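Local coordinates for protein butyryl-CoA dehydrogenase (Marinomonas mediterranea, PDB 6CXT) that belongs to the acyl-CoA dehydrogenase family and binds flavin-adenine dinucleotide in a fold of helical domains and a beta-rich middle domain, at residues Glu242-Phe247 with Lys314-Ser319; Met318-Ile323 with Asp367-Leu372; Phe62-Thr67 with Gln305-Val310. All coordinates share one frame; numbering follows the deposited sequence. Where two conformers were deposited one is given.

Interaction 1: Glu242-Phe247 with Lys314-Ser319; sequences ERCCLF and KAVAMS. With FK4 (S-[2-({N-[(2R)-2-hydroxy-4-{[(R)-hydroxy(oxo)-lambda~5~-phosphanyl]oxy}-3,3-dimethylbutanoyl]-beta-alanyl}amino)ethyl] 1H-pyrrole-2-carbothioate), chain C.
Arg243, whose CB lies 3.5 Å from Val316 CG1, carries the main flat group here: FK4 lies at the edge of its guanidinium, with the amide carbon C14 in the guanidinium plane and the attached O26 close to it. A second flat group, the ring of Phe247, has the carbonyl oxygen of Glu242 at its edge and in its plane. The contact is a good example of one arginine doing two jobs along its length. Its base packs on the valine, while the chain, extended from CG to NE, leads off to the ligand. There Arg243 NH2 donates to FK4 O26 at 2.8 Å, with an N-H...O angle of 154°. The same Arg243 NH2 also donates to FK4 O27, at 3.1 Å and 150°. Ser363, through its backbone oxygen, takes the NE hydrogen and so helps fix the rotation of the group.

Val316 sets its two methyls against neighbouring points of helix 231-245. Its CG1, anti to the backbone N (chi1 167°), lies 3.6 Å from Cys244 N, whereas Val316 CG2 meets Cys244 CB at 3.9 Å. Beside this apolar patch a water bridges the two segments: it donates to Arg243 O and to Cys244 O, each at 2.8 Å, and is hydrogen-bonded to Ser319 OG.

Chemically, the two segments meet at this point through the methyls of one valine, the CB atoms of Arg243 and Cys244, and one shared water. NH2 of Arg243 turns to the ligand, where its positive charge would probably polarise the two FK4 carbonyls.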
loop_
_atom_site.group_PDB
_atom_site.type_symbol
_atom_site.label_atom_id
_atom_site.label_comp_id
_atom_site.label_asym_id
_atom_site.label_seq_id
_atom_site.Cartn_x
_atom_site.Cartn_y
_atom_site.Cartn_z
ATOM N N GLU B 242 -20.852 11.781 -15.884
ATOM C CA GLU B 242 -19.591 12.487 -15.569
ATOM C C GLU B 242 -18.529 11.501 -15.017
ATOM O O GLU B 242 -17.388 11.480 -15.469
ATOM C CB GLU B 242 -19.846 13.586 -14.557
ATOM C CG GLU B 242 -18.612 14.442 -14.346
ATOM C CD GLU B 242 -18.880 15.579 -13.390
ATOM O OE1 GLU B 242 -19.318 16.639 -13.857
ATOM O OE2 GLU B 242 -18.648 15.448 -12.174
ATOM N N ARG B 243 -18.932 10.669 -14.063
ATOM C CA ARG B 243 -18.009 9.725 -13.404
ATOM C C ARG B 243 -17.471 8.743 -14.436
ATOM O O ARG B 243 -16.343 8.281 -14.317
ATOM C CB ARG B 243 -18.739 8.991 -12.278
ATOM C CG ARG B 243 -18.964 9.865 -11.031
ATOM C CD ARG B 243 -19.877 9.082 -10.081
ATOM N NE ARG B 243 -20.327 9.962 -9.011
ATOM C CZ ARG B 243 -21.403 9.730 -8.239
ATOM N NH1 ARG B 243 -22.163 8.664 -8.454
ATOM N NH2 ARG B 243 -21.729 10.587 -7.269
ATOM N N CYS B 244 -18.284 8.438 -15.451
ATOM C CA CYS B 244 -17.893 7.521 -16.518
ATOM C C CYS B 244 -16.989 8.194 -17.558
ATOM O O CYS B 244 -15.849 7.704 -17.839
ATOM C CB CYS B 244 -19.130 6.952 -17.233
ATOM S SG CYS B 244 -18.764 5.686 -18.490
ATOM N N CYS B 245 -17.459 9.295 -18.144
ATOM C CA CYS B 245 -16.830 9.830 -19.330
ATOM C C CYS B 245 -15.764 10.871 -19.029
ATOM O O CYS B 245 -14.795 10.949 -19.744
ATOM C CB CYS B 245 -17.888 10.462 -20.260
ATOM S SG CYS B 245 -19.163 9.243 -20.763
ATOM N N LEU B 246 -15.969 11.711 -18.011
ATOM C CA LEU B 246 -15.021 12.795 -17.747
ATOM C C LEU B 246 -13.643 12.175 -17.404
ATOM O O LEU B 246 -12.599 12.673 -17.825
ATOM C CB LEU B 246 -15.532 13.723 -16.641
ATOM C CG LEU B 246 -14.642 14.912 -16.212
ATOM C CD1 LEU B 246 -15.497 16.064 -15.661
ATOM C CD2 LEU B 246 -13.598 14.495 -15.130
ATOM N N PHE B 247 -13.660 11.039 -16.722
ATOM C CA PHE B 247 -12.405 10.427 -16.169
ATOM C C PHE B 247 -11.567 9.758 -17.255
ATOM O O PHE B 247 -10.384 9.431 -17.026
ATOM C CB PHE B 247 -12.762 9.491 -14.978
ATOM C CG PHE B 247 -13.080 10.292 -13.724
ATOM C CD1 PHE B 247 -14.328 11.013 -13.618
ATOM C CD2 PHE B 247 -12.150 10.438 -12.709
ATOM C CE1 PHE B 247 -14.556 11.853 -12.572
ATOM C CE2 PHE B 247 -12.402 11.265 -11.602
ATOM C CZ PHE B 247 -13.598 11.987 -11.551
ATOM N N LYS B 314 -22.261 0.399 -10.381
ATOM C CA LYS B 314 -21.067 -0.243 -9.760
ATOM C C LYS B 314 -19.839 -0.109 -10.660
ATOM O O LYS B 314 -18.795 0.334 -10.187
ATOM C CB LYS B 314 -21.340 -1.723 -9.480
ATOM C CG LYS B 314 -20.231 -2.432 -8.651
ATOM C CD LYS B 314 -20.664 -3.872 -8.347
ATOM C CE LYS B 314 -20.558 -4.701 -9.630
ATOM N NZ LYS B 314 -20.934 -6.063 -9.271
ATOM N N ALA B 315 -19.975 -0.451 -11.947
ATOM C CA ALA B 315 -18.853 -0.387 -12.870
ATOM C C ALA B 315 -18.333 1.035 -13.010
ATOM O O ALA B 315 -17.104 1.248 -13.158
ATOM C CB ALA B 315 -19.226 -0.917 -14.246
ATOM N N VAL B 316 -19.258 2.007 -13.039
ATOM C CA VAL B 316 -18.850 3.419 -13.171
ATOM C C VAL B 316 -18.133 3.910 -11.917
ATOM O O VAL B 316 -17.088 4.598 -11.990
ATOM C CB VAL B 316 -20.070 4.327 -13.568
ATOM C CG1 VAL B 316 -19.719 5.817 -13.382
ATOM C CG2 VAL B 316 -20.433 4.074 -15.024
ATOM N N ALA B 317 -18.670 3.574 -10.757
ATOM C CA ALA B 317 -18.012 3.988 -9.545
ATOM C C ALA B 317 -16.603 3.292 -9.434
ATOM O O ALA B 317 -15.648 3.935 -8.983
ATOM C CB ALA B 317 -18.860 3.626 -8.329
ATOM N N MET B 318 -16.505 2.001 -9.791
ATOM C CA MET B 318 -15.194 1.340 -9.752
ATOM C C MET B 318 -14.208 2.033 -10.704
ATOM O O MET B 318 -13.032 2.212 -10.354
ATOM C CB MET B 318 -15.329 -0.149 -10.110
ATOM C CG MET B 318 -16.051 -0.935 -9.014
ATOM S SD MET B 318 -15.901 -2.690 -9.456
ATOM C CE MET B 318 -16.504 -3.357 -7.896
ATOM N N SER B 319 -14.654 2.409 -11.890
ATOM C CA SER B 319 -13.799 3.040 -12.866
ATOM C C SER B 319 -13.326 4.388 -12.405
ATOM O O SER B 319 -12.104 4.715 -12.498
ATOM C CB SER B 319 -14.555 3.155 -14.177
ATOM O OG SER B 319 -13.804 3.819 -15.162
HETATM O O01 FK4 C . -27.075 7.383 -6.296
HETATM P P02 FK4 C . -27.743 8.320 -5.236
HETATM O O03 FK4 C . -26.779 9.179 -4.344
HETATM C C04 FK4 C . -25.562 8.625 -3.934
HETATM C C05 FK4 C . -25.004 9.185 -2.660
HETATM C C06 FK4 C . -23.642 8.489 -2.399
HETATM C C07 FK4 C . -26.021 8.885 -1.526
HETATM C C08 FK4 C . -24.847 10.727 -2.729
HETATM O O09 FK4 C . -24.645 11.313 -1.466
HETATM C C10 FK4 C . -23.766 11.187 -3.727
HETATM N N11 FK4 C . -22.693 11.951 -3.106
HETATM C C12 FK4 C . -21.630 12.400 -3.933
HETATM C C13 FK4 C . -21.893 13.815 -4.493
HETATM C C14 FK4 C . -21.195 14.068 -5.761
HETATM N N15 FK4 C . -20.955 15.437 -5.925
HETATM C C16 FK4 C . -20.347 15.914 -7.167
HETATM C C17 FK4 C . -20.775 17.358 -7.492
HETATM S S18 FK4 C . -20.471 17.794 -9.180
HETATM C C19 FK4 C . -18.690 17.637 -9.313
HETATM C C20 FK4 C . -18.374 18.199 -10.643
HETATM C C21 FK4 C . -17.143 18.550 -11.148
HETATM C C22 FK4 C . -17.390 18.998 -12.463
HETATM C C23 FK4 C . -18.781 18.915 -12.718
HETATM N N24 FK4 C . -19.398 18.421 -11.624
HETATM O O25 FK4 C . -18.003 17.606 -8.268
HETATM O O26 FK4 C . -20.901 13.208 -6.587
HETATM O O27 FK4 C . -23.730 10.897 -4.971
HETATM O O28 FK4 C . -28.644 9.259 -5.967
HETATM O O HOH W 1 -14.731 6.392 -15.599
#

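Interaction 2: Met318-Ile323 with Asp367-Leu372; sequences MSKLAI and DIQREL. With FAD (flavin-adenine dinucleotide), chain D.
Lys320 and Gln369 cross at about a right angle, and so do Leu321 and Arg370 beside them; two crossed pairs thus carry most of the packing of two roughly antiparallel helices. The segment axes approach to 9.3 Å with 149° between their directions. In the first pair the lysine's methylenes run against the CG and the amide of Gln369: Lys320 CD lies 3.8 Å from Gln369 CG, and Lys320 CE is equally far from Gln369 NE2. Bends at chi2 in both chains accompany the turn of their polar ends toward one carbonyl, since Lys320 NZ and Gln369 NE2 both bond to Gly364 O; the ammonium also reaches Ser359 O and Phe362 O. Between the pairs, Leu321 CB meets Gln369 CB at 4.1 Å.

In the second pair Leu321 leans over a face of the Arg370 guanidinium, CD1 standing 3.9 Å above the plane and toward its rim, while Leu321 CD2 touches Arg370 CG at 3.8 Å. Arg370 NE forms a salt bridge with Asp287 of a second subunit.

On the side of helix 366-377 away from helix 313-338, Asp367 OD2 accepts from the FAD ribose hydroxyl O2B at 2.7 Å. Helix 313-338 is flanked by this cofactor-binding helix, by helix 279-306 against Met318 and Ala322, and by helix 231-245 through Arg243 against Lys320.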
loop_
_atom_site.group_PDB
_atom_site.type_symbol
_atom_site.label_atom_id
_atom_site.label_comp_id
_atom_site.label_asym_id
_atom_site.label_seq_id
_atom_site.Cartn_x
_atom_site.Cartn_y
_atom_site.Cartn_z
ATOM N N MET B 318 -16.505 2.001 -9.791
ATOM C CA MET B 318 -15.194 1.340 -9.752
ATOM C C MET B 318 -14.208 2.033 -10.704
ATOM O O MET B 318 -13.032 2.212 -10.354
ATOM C CB MET B 318 -15.329 -0.149 -10.110
ATOM C CG MET B 318 -16.051 -0.935 -9.014
ATOM S SD MET B 318 -15.901 -2.690 -9.456
ATOM C CE MET B 318 -16.504 -3.357 -7.896
ATOM N N SER B 319 -14.654 2.409 -11.890
ATOM C CA SER B 319 -13.799 3.040 -12.866
ATOM C C SER B 319 -13.326 4.388 -12.405
ATOM O O SER B 319 -12.104 4.715 -12.498
ATOM C CB SER B 319 -14.555 3.155 -14.177
ATOM O OG SER B 319 -13.804 3.819 -15.162
ATOM N N LYS B 320 -14.278 5.199 -11.886
ATOM C CA LYS B 320 -13.947 6.562 -11.387
ATOM C C LYS B 320 -12.863 6.415 -10.288
ATOM O O LYS B 320 -11.849 7.154 -10.248
ATOM C CB LYS B 320 -15.216 7.211 -10.749
ATOM C CG LYS B 320 -15.091 8.706 -10.464
ATOM C CD LYS B 320 -14.252 9.073 -9.242
ATOM C CE LYS B 320 -14.562 10.490 -8.785
ATOM N NZ LYS B 320 -13.754 10.996 -7.615
ATOM N N LEU B 321 -13.129 5.505 -9.350
ATOM C CA LEU B 321 -12.200 5.278 -8.222
ATOM C C LEU B 321 -10.823 4.813 -8.757
ATOM O O LEU B 321 -9.807 5.376 -8.382
ATOM C CB LEU B 321 -12.795 4.211 -7.289
ATOM C CG LEU B 321 -11.966 3.795 -6.072
ATOM C CD1 LEU B 321 -11.760 5.015 -5.184
ATOM C CD2 LEU B 321 -12.693 2.624 -5.336
ATOM N N ALA B 322 -10.814 3.794 -9.592
ATOM C CA ALA B 322 -9.542 3.207 -10.034
ATOM C C ALA B 322 -8.759 4.251 -10.844
ATOM O O ALA B 322 -7.531 4.355 -10.671
ATOM C CB ALA B 322 -9.791 1.963 -10.869
ATOM N N ILE B 323 -9.439 4.991 -11.743
ATOM C CA ILE B 323 -8.743 5.973 -12.589
ATOM C C ILE B 323 -8.140 7.081 -11.718
ATOM O O ILE B 323 -6.947 7.452 -11.885
ATOM C CB ILE B 323 -9.701 6.596 -13.660
ATOM C CG1 ILE B 323 -10.045 5.523 -14.706
ATOM C CG2 ILE B 323 -9.045 7.824 -14.351
ATOM C CD1 ILE B 323 -11.234 5.908 -15.590
ATOM N N ASP B 367 -14.115 7.965 -1.093
ATOM C CA ASP B 367 -14.924 7.328 -0.025
ATOM C C ASP B 367 -16.355 7.135 -0.479
ATOM O O ASP B 367 -16.945 6.107 -0.164
ATOM C CB ASP B 367 -14.869 8.150 1.253
ATOM C CG ASP B 367 -13.428 8.349 1.742
ATOM O OD1 ASP B 367 -12.645 7.339 1.710
ATOM O OD2 ASP B 367 -13.074 9.483 2.132
ATOM N N ILE B 368 -16.900 8.118 -1.235
ATOM C CA ILE B 368 -18.277 8.010 -1.734
ATOM C C ILE B 368 -18.390 6.960 -2.819
ATOM O O ILE B 368 -19.349 6.174 -2.890
ATOM C CB ILE B 368 -18.746 9.400 -2.241
ATOM C CG1 ILE B 368 -18.994 10.342 -1.074
ATOM C CG2 ILE B 368 -19.943 9.328 -3.205
ATOM C CD1 ILE B 368 -19.585 9.800 0.200
ATOM N N GLN B 369 -17.378 6.891 -3.693
ATOM C CA GLN B 369 -17.383 5.800 -4.685
ATOM C C GLN B 369 -17.441 4.438 -3.975
ATOM O O GLN B 369 -18.134 3.535 -4.450
ATOM C CB GLN B 369 -16.140 5.855 -5.636
ATOM C CG GLN B 369 -15.949 7.197 -6.356
ATOM C CD GLN B 369 -17.221 7.660 -7.138
ATOM O OE1 GLN B 369 -17.884 6.883 -7.841
ATOM N NE2 GLN B 369 -17.534 8.923 -7.012
ATOM N N ARG B 370 -16.699 4.272 -2.890
ATOM C CA ARG B 370 -16.760 2.980 -2.197
ATOM C C ARG B 370 -18.128 2.771 -1.540
ATOM O O ARG B 370 -18.611 1.643 -1.529
ATOM C CB ARG B 370 -15.672 2.850 -1.154
ATOM C CG ARG B 370 -14.291 2.698 -1.903
ATOM C CD ARG B 370 -13.229 2.266 -0.842
ATOM N NE ARG B 370 -11.893 2.244 -1.508
ATOM C CZ ARG B 370 -11.020 3.272 -1.545
ATOM N NH1 ARG B 370 -11.300 4.453 -0.974
ATOM N NH2 ARG B 370 -9.864 3.125 -2.230
ATOM N N GLU B 371 -18.729 3.845 -1.027
ATOM C CA GLU B 371 -20.128 3.729 -0.573
ATOM C C GLU B 371 -21.050 3.203 -1.655
ATOM O O GLU B 371 -21.853 2.295 -1.396
ATOM C CB GLU B 371 -20.674 5.050 0.007
ATOM C CG GLU B 371 -20.064 5.352 1.336
ATOM C CD GLU B 371 -20.524 4.374 2.399
ATOM O OE1 GLU B 371 -21.654 4.475 2.892
ATOM O OE2 GLU B 371 -19.769 3.478 2.768
ATOM N N LEU B 372 -20.950 3.764 -2.855
ATOM C CA LEU B 372 -21.750 3.289 -3.953
ATOM C C LEU B 372 -21.421 1.866 -4.354
ATOM O O LEU B 372 -22.301 1.064 -4.624
ATOM C CB LEU B 372 -21.536 4.168 -5.189
ATOM C CG LEU B 372 -22.174 5.553 -4.943
ATOM C CD1 LEU B 372 -21.495 6.640 -5.810
ATOM C CD2 LEU B 372 -23.673 5.380 -5.239
HETATM P PA FAD D . -16.963 16.600 2.589
HETATM O O1A FAD D . -18.201 15.994 1.956
HETATM O O2A FAD D . -16.977 17.594 3.739
HETATM O O5B FAD D . -15.950 15.373 2.933
HETATM C C5B FAD D . -14.759 15.554 3.733
HETATM C C4B FAD D . -14.222 14.129 3.980
HETATM O O4B FAD D . -15.234 13.333 4.648
HETATM C C3B FAD D . -13.891 13.431 2.666
HETATM O O3B FAD D . -12.770 12.595 2.982
HETATM C C2B FAD D . -15.120 12.521 2.447
HETATM O O2B FAD D . -14.867 11.388 1.579
HETATM C C1B FAD D . -15.509 12.154 3.910
HETATM N N9A FAD D . -16.925 11.732 3.934
HETATM C C8A FAD D . -18.025 12.518 3.786
HETATM N N7A FAD D . -19.160 11.734 3.758
HETATM C C5A FAD D . -18.773 10.432 3.870
HETATM C C6A FAD D . -19.422 9.096 3.925
HETATM N N6A FAD D . -20.789 8.947 3.812
HETATM N N1A FAD D . -18.605 8.007 4.054
HETATM C C2A FAD D . -17.234 8.092 4.141
HETATM N N3A FAD D . -16.599 9.286 4.120
HETATM C C4A FAD D . -17.289 10.452 3.983
HETATM N N1 FAD D . -19.332 20.652 -6.993
HETATM C C2 FAD D . -20.327 21.070 -7.856
HETATM O O2 FAD D . -21.497 21.091 -7.384
HETATM N N3 FAD D . -20.100 21.459 -9.143
HETATM C C4 FAD D . -18.848 21.514 -9.640
HETATM O O4 FAD D . -18.665 21.878 -10.803
HETATM C C4X FAD D . -17.706 21.090 -8.759
HETATM N N5 FAD D . -16.414 21.137 -9.155
HETATM C C5X FAD D . -15.375 20.818 -8.334
HETATM C C6 FAD D . -14.055 20.912 -8.850
HETATM C C7 FAD D . -12.965 20.604 -8.009
HETATM C C7M FAD D . -11.565 20.744 -8.553
HETATM C C8 FAD D . -13.193 20.183 -6.616
HETATM C C8M FAD D . -12.043 19.840 -5.729
HETATM C C9 FAD D . -14.502 20.055 -6.107
HETATM C C9A FAD D . -15.600 20.361 -6.943
HETATM N N10 FAD D . -16.952 20.285 -6.476
HETATM C C10 FAD D . -18.014 20.652 -7.374
HETATM C "C1'" FAD D . -17.267 19.884 -5.113
HETATM C "C2'" FAD D . -17.052 18.358 -4.972
HETATM O "O2'" FAD D . -18.042 17.569 -5.655
HETATM C "C3'" FAD D . -16.925 18.030 -3.494
HETATM O "O3'" FAD D . -15.700 18.648 -3.045
HETATM C "C4'" FAD D . -17.042 16.558 -3.062
HETATM O "O4'" FAD D . -18.404 16.072 -3.287
HETATM C "C5'" FAD D . -16.707 16.387 -1.573
HETATM O "O5'" FAD D . -17.487 17.334 -0.832
HETATM P P FAD D . -16.773 18.243 0.235
HETATM O O1P FAD D . -17.812 19.122 0.938
HETATM O O2P FAD D . -15.591 19.003 -0.336
HETATM O O3P FAD D . -16.163 17.280 1.365
#

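Interaction 3: Phe62-Thr67 with Gln305-Val310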
loop_
_atom_site.group_PDB
_atom_site.type_symbol
_atom_site.label_atom_id
_atom_site.label_comp_id
_atom_site.label_asym_id
_atom_site.label_seq_id
_atom_site.Cartn_x
_atom_site.Cartn_y
_atom_site.Cartn_z
ATOM N N PHE B 62 -22.197 10.343 -31.194
ATOM C CA PHE B 62 -21.408 9.118 -30.968
ATOM C C PHE B 62 -21.935 8.258 -29.844
ATOM O O PHE B 62 -22.563 8.753 -28.907
ATOM C CB PHE B 62 -19.941 9.454 -30.684
ATOM C CG PHE B 62 -19.196 9.994 -31.853
ATOM C CD1 PHE B 62 -19.431 9.497 -33.165
ATOM C CD2 PHE B 62 -18.197 10.953 -31.670
ATOM C CE1 PHE B 62 -18.711 10.002 -34.238
ATOM C CE2 PHE B 62 -17.460 11.427 -32.738
ATOM C CZ PHE B 62 -17.723 10.968 -34.026
ATOM N N ASP B 63 -21.682 6.951 -29.903
ATOM C CA ASP B 63 -21.999 6.117 -28.740
ATOM C C ASP B 63 -20.969 6.401 -27.616
ATOM O O ASP B 63 -19.947 7.050 -27.856
ATOM C CB ASP B 63 -22.054 4.628 -29.099
ATOM C CG ASP B 63 -20.738 4.091 -29.671
ATOM O OD1 ASP B 63 -19.713 4.742 -29.641
ATOM O OD2 ASP B 63 -20.706 2.961 -30.169
ATOM N N ILE B 64 -21.252 5.895 -26.426
ATOM C CA ILE B 64 -20.388 6.112 -25.239
ATOM C C ILE B 64 -18.937 5.635 -25.438
ATOM O O ILE B 64 -17.981 6.373 -25.159
ATOM C CB ILE B 64 -21.027 5.548 -23.954
ATOM C CG1 ILE B 64 -22.434 6.114 -23.804
ATOM C CG2 ILE B 64 -20.280 6.054 -22.720
ATOM C CD1 ILE B 64 -23.253 5.332 -22.797
ATOM N N LEU B 65 -18.759 4.441 -25.979
ATOM C CA LEU B 65 -17.392 3.989 -26.205
ATOM C C LEU B 65 -16.576 4.843 -27.132
ATOM O O LEU B 65 -15.388 5.112 -26.840
ATOM C CB LEU B 65 -17.318 2.524 -26.680
ATOM C CG LEU B 65 -17.314 1.529 -25.518
ATOM C CD1 LEU B 65 -17.710 0.153 -26.054
ATOM C CD2 LEU B 65 -15.948 1.488 -24.785
ATOM N N THR B 66 -17.173 5.252 -28.267
ATOM C CA THR B 66 -16.460 6.097 -29.195
ATOM C C THR B 66 -16.136 7.441 -28.515
ATOM O O THR B 66 -15.045 7.995 -28.713
ATOM C CB THR B 66 -17.285 6.365 -30.478
ATOM O OG1 THR B 66 -17.589 5.109 -31.095
ATOM C CG2 THR B 66 -16.473 7.175 -31.437
ATOM N N THR B 67 -17.111 7.956 -27.774
ATOM C CA THR B 67 -16.958 9.256 -27.129
ATOM C C THR B 67 -15.782 9.169 -26.124
ATOM O O THR B 67 -14.895 10.027 -26.141
ATOM C CB THR B 67 -18.229 9.638 -26.348
ATOM O OG1 THR B 67 -19.300 9.915 -27.250
ATOM C CG2 THR B 67 -18.001 10.891 -25.439
ATOM N N GLN B 305 -20.880 -1.021 -20.469
ATOM C CA GLN B 305 -22.001 -1.431 -19.652
ATOM C C GLN B 305 -23.100 -0.347 -19.619
ATOM O O GLN B 305 -24.311 -0.670 -19.599
ATOM C CB GLN B 305 -21.580 -1.783 -18.235
ATOM C CG GLN B 305 -22.400 -2.934 -17.711
ATOM C CD GLN B 305 -22.300 -3.110 -16.232
ATOM O OE1 GLN B 305 -22.113 -2.147 -15.463
ATOM N NE2 GLN B 305 -22.422 -4.348 -15.806
ATOM N N LYS B 306 -22.667 0.919 -19.587
ATOM C CA LYS B 306 -23.584 2.057 -19.609
ATOM C C LYS B 306 -24.436 2.052 -20.884
ATOM O O LYS B 306 -25.557 2.535 -20.861
ATOM C CB LYS B 306 -22.827 3.384 -19.442
ATOM C CG LYS B 306 -23.740 4.563 -19.164
ATOM C CD LYS B 306 -22.940 5.836 -18.809
ATOM C CE LYS B 306 -23.815 7.082 -19.013
ATOM N NZ LYS B 306 -25.059 6.974 -18.209
ATOM N N SER B 307 -23.906 1.512 -21.970
ATOM C CA SER B 307 -24.662 1.351 -23.215
ATOM C C SER B 307 -25.637 0.159 -23.210
ATOM O O SER B 307 -26.304 -0.044 -24.208
ATOM C CB SER B 307 -23.695 1.152 -24.390
ATOM O OG SER B 307 -22.759 2.222 -24.469
ATOM N N GLN B 308 -25.696 -0.638 -22.136
ATOM C CA GLN B 308 -26.511 -1.881 -22.097
ATOM C C GLN B 308 -27.840 -1.782 -21.351
ATOM O O GLN B 308 -28.582 -2.769 -21.257
ATOM C CB GLN B 308 -25.731 -3.073 -21.471
ATOM C CG GLN B 308 -24.402 -3.411 -22.140
ATOM C CD GLN B 308 -24.491 -3.479 -23.656
ATOM O OE1 GLN B 308 -25.202 -4.314 -24.197
ATOM N NE2 GLN B 308 -23.746 -2.620 -24.348
ATOM N N ASP B 309 -28.161 -0.637 -20.781
ATOM C CA ASP B 309 -29.420 -0.550 -19.999
ATOM C C ASP B 309 -29.557 -1.698 -18.957
ATOM O O ASP B 309 -30.487 -2.515 -18.982
ATOM C CB ASP B 309 -30.648 -0.461 -20.931
ATOM C CG ASP B 309 -31.616 0.627 -20.519
ATOM O OD1 ASP B 309 -31.211 1.560 -19.780
ATOM O OD2 ASP B 309 -32.786 0.553 -20.950
ATOM N N VAL B 310 -28.549 -1.767 -18.095
ATOM C CA VAL B 310 -28.542 -2.548 -16.853
ATOM C C VAL B 310 -28.136 -1.493 -15.816
ATOM O O VAL B 310 -27.853 -0.351 -16.192
ATOM C CB VAL B 310 -27.553 -3.737 -16.934
ATOM C CG1 VAL B 310 -28.049 -4.773 -17.953
ATOM C CG2 VAL B 310 -26.131 -3.262 -17.283
HETATM O O HOH W 2 -23.877 4.306 -26.391
HETATM O O HOH W 3 -20.818 2.520 -26.368
#
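Ile64 meets Lys306 and Ser307 where the N-capped start of helix 64-77, in the N-terminal helical domain of the acyl-CoA dehydrogenase fold, comes against the end of helix 279-306 in the C-terminal domain. The contact illustrates how one hydrophobic tip and a pair of waters can contribute to a domain junction.

The apolar part rests on the CD1 methyl of Ile64. Ile64 CD1 touches Lys306 CG at 3.7 Å, and the two side chains cross at about a right angle. Only the aliphatic part of the lysine faces the isoleucine; farther out the chain bends at chi4 (56°) and its NZ pairs with Asp240 in a salt bridge, while Trp241 engages the lysine in a cation-pi contact. Ile64 CD1 also lies 3.6 Å from Ser307 OG, in simple packing. Ile64 extends the apolar contact to Trp241 and Cys245 of helix 231-245.

The polar link runs through solvent. Two waters join Ser307 OG to the first turn of helix 64-77: one accepts from Ile64 N at 3.1 Å, the other from Leu65 N at 2.8 Å. Both are also hydrogen-bonded to the serine hydroxyl, which has Ala303 O as a further partner, so two of the amides at the start of the helix are satisfied across the domain boundary.

Direct bonds complete the first turn. Thr67 N makes the regular helical bond to Asp63 O, to which Thr67 OG1 also donates, from above the carbonyl plane. Asp63, at the N-cap, offers the syn side of OD1 to both groups of Thr66: the backbone N, in the capping bond, at 2.9 Å and 33° out of the carboxylate plane, and the hydroxyl OG1 at 2.6 Å.

How the interactions relate
Interactions 1 and 2 are neighbours, their centres 8 Å apart, and they share Met318 and Ser319 on helix 313-338. Phe247 CZ of interaction 1 lies 3.3 Å from Lys320 CE of interaction 2, and Arg243 NH1 is 3.4 Å from Leu372 CD1. Together they border the ligand site: the first supplies Glu242 and Arg243 to the FK4 pocket, while Ile368 of the second lines both the FK4 and the FAD pockets. Interaction 3 stands farther off, its Lys306 side chain about 12 Å from FK4. It nevertheless touches interaction 1, with Cys245 SG 3.9 Å from Ile64 CG2, whereas its nearest atoms to interaction 2 are about 9 Å away.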